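Long-range contact in precorrin-8x Methyl Mutase (Thermus thermophilus, PDB 1V9C), which probably catalyses the methyl-group rearrangement of precorrin-8X to hydrogenobyrinate, or the matching cobalt-precorrin step, in adenosylcobalamin biosynthesis: residues 153-158 with 179-184. Residues are numbered along the deposited sequence; the frame is centred on the assembly and turned at random.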
# COMPACT_ATOMS: atom_id res chain seq x y z
N PRO B 153 -1.75 24.26 -3.15
CA PRO B 153 -0.81 23.23 -2.69
C PRO B 153 0.38 23.25 -3.64
O PRO B 153 0.22 23.52 -4.83
CB PRO B 153 -1.61 21.94 -2.83
CG PRO B 153 -3.04 22.39 -2.75
CD PRO B 153 -3.03 23.66 -3.57
N ALA B 154 1.58 22.99 -3.13
CA ALA B 154 2.75 22.99 -4.00
C ALA B 154 2.60 21.92 -5.07
O ALA B 154 2.96 22.16 -6.22
CB ALA B 154 4.02 22.75 -3.18
N LEU B 155 2.08 20.75 -4.70
CA LEU B 155 1.89 19.65 -5.65
C LEU B 155 0.84 18.66 -5.18
O LEU B 155 0.70 18.41 -3.99
CB LEU B 155 3.22 18.91 -5.87
CG LEU B 155 3.15 17.55 -6.59
CD1 LEU B 155 2.71 17.72 -8.07
CD2 LEU B 155 4.52 16.90 -6.52
N VAL B 156 0.11 18.08 -6.12
CA VAL B 156 -0.93 17.12 -5.78
C VAL B 156 -0.77 15.79 -6.53
O VAL B 156 -0.77 15.76 -7.76
CB VAL B 156 -2.35 17.68 -6.09
CG1 VAL B 156 -3.41 16.63 -5.77
CG2 VAL B 156 -2.59 18.93 -5.28
N LEU B 157 -0.64 14.71 -5.77
CA LEU B 157 -0.50 13.38 -6.35
C LEU B 157 -1.90 12.75 -6.33
O LEU B 157 -2.40 12.32 -5.29
CB LEU B 157 0.48 12.55 -5.51
CG LEU B 157 1.89 13.10 -5.34
CD1 LEU B 157 2.70 12.16 -4.46
CD2 LEU B 157 2.55 13.27 -6.69
N GLY B 158 -2.55 12.73 -7.50
CA GLY B 158 -3.89 12.18 -7.57
C GLY B 158 -3.86 10.74 -8.03
O GLY B 158 -3.95 10.46 -9.23
N PRO B 179 0.22 22.09 -9.96
CA PRO B 179 0.94 20.98 -10.59
C PRO B 179 0.46 19.64 -10.03
O PRO B 179 0.00 19.56 -8.89
CB PRO B 179 2.40 21.29 -10.27
CG PRO B 179 2.32 22.01 -8.98
CD PRO B 179 1.12 22.90 -9.11
N TRP B 180 0.54 18.60 -10.84
CA TRP B 180 0.09 17.31 -10.35
C TRP B 180 0.72 16.13 -11.08
O TRP B 180 1.38 16.30 -12.10
CB TRP B 180 -1.43 17.22 -10.50
CG TRP B 180 -1.89 17.67 -11.86
CD1 TRP B 180 -2.41 18.89 -12.18
CD2 TRP B 180 -1.83 16.92 -13.08
NE1 TRP B 180 -2.68 18.95 -13.53
CE2 TRP B 180 -2.33 17.76 -14.11
CE3 TRP B 180 -1.40 15.63 -13.41
CZ2 TRP B 180 -2.41 17.34 -15.44
CZ3 TRP B 180 -1.47 15.22 -14.73
CH2 TRP B 180 -1.98 16.07 -15.73
N ILE B 181 0.49 14.95 -10.51
CA ILE B 181 0.95 13.68 -11.06
C ILE B 181 -0.23 12.76 -10.81
O ILE B 181 -0.74 12.66 -9.68
CB ILE B 181 2.16 13.12 -10.33
CG1 ILE B 181 3.30 14.13 -10.33
CG2 ILE B 181 2.58 11.81 -11.02
CD1 ILE B 181 4.56 13.61 -9.70
N VAL B 182 -0.65 12.09 -11.87
CA VAL B 182 -1.80 11.23 -11.82
C VAL B 182 -1.56 9.85 -12.43
O VAL B 182 -0.73 9.70 -13.32
CB VAL B 182 -2.98 11.93 -12.58
CG1 VAL B 182 -4.04 10.93 -12.97
CG2 VAL B 182 -3.61 12.99 -11.69
N THR B 183 -2.29 8.86 -11.92
CA THR B 183 -2.23 7.51 -12.48
C THR B 183 -3.59 7.38 -13.17
O THR B 183 -4.62 7.24 -12.51
CB THR B 183 -2.09 6.39 -11.40
OG1 THR B 183 -3.11 6.52 -10.41
CG2 THR B 183 -0.72 6.46 -10.74
N GLU B 184 -3.58 7.49 -14.49
CA GLU B 184 -4.78 7.43 -15.31
C GLU B 184 -5.57 6.14 -15.07
O GLU B 184 -4.98 5.07 -14.89
CB GLU B 184 -4.40 7.51 -16.79
CG GLU B 184 -3.49 8.68 -17.15
CD GLU B 184 -4.23 9.82 -17.83
OE1 GLU B 184 -5.00 10.53 -17.15
OE2 GLU B 184 -4.04 9.98 -19.06
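Val156 and Gly158 on strand 155-158 and Ile181 on strand 180-183 carry a short parallel ladder, the two strand axes 4.8 Å apart and only 3° from parallel. Helix 166-174 links the strands as a beta-alpha-beta crossover within the doubly wound alpha/beta fold, deep in the chain. Val156 uses both its backbone N and its O toward 179-184: N donates to Pro179 O at 3.1 Å, and O accepts from Ile181 N. Two residues on, Gly158 N donates to Ile181 O at 2.8 Å, nearly in line with that carbonyl, so Ile181 is held through both N and O, between Val156 and Gly158. Weaker CA-H...O contacts fill in the ladder, among them Trp180 CA to Val156 O. The far edge of 155-158 bonds to Val131 and Val133 of the next parallel strand.

Leu157 and Ile181 stand side by side on one face, over which helices 55-65 and 190-205 pack. With CG anti to its carbonyl carbon (chi1 -58°), Leu157 brings CD2 within 3.6 Å of Ile181 CD1. Leu155 extends the apolar row, its CD1 4.3 Å from Ile181 CG1 and passing over the Trp180 backbone. On the opposite face Val156 and Val182 meet Leu173 of the crossover helix, while the side chain of Trp180 turns from the neighbouring strand and touches Met174. Where the ladder ends, Gly158 O sits 3.5 Å from Val182 CG2.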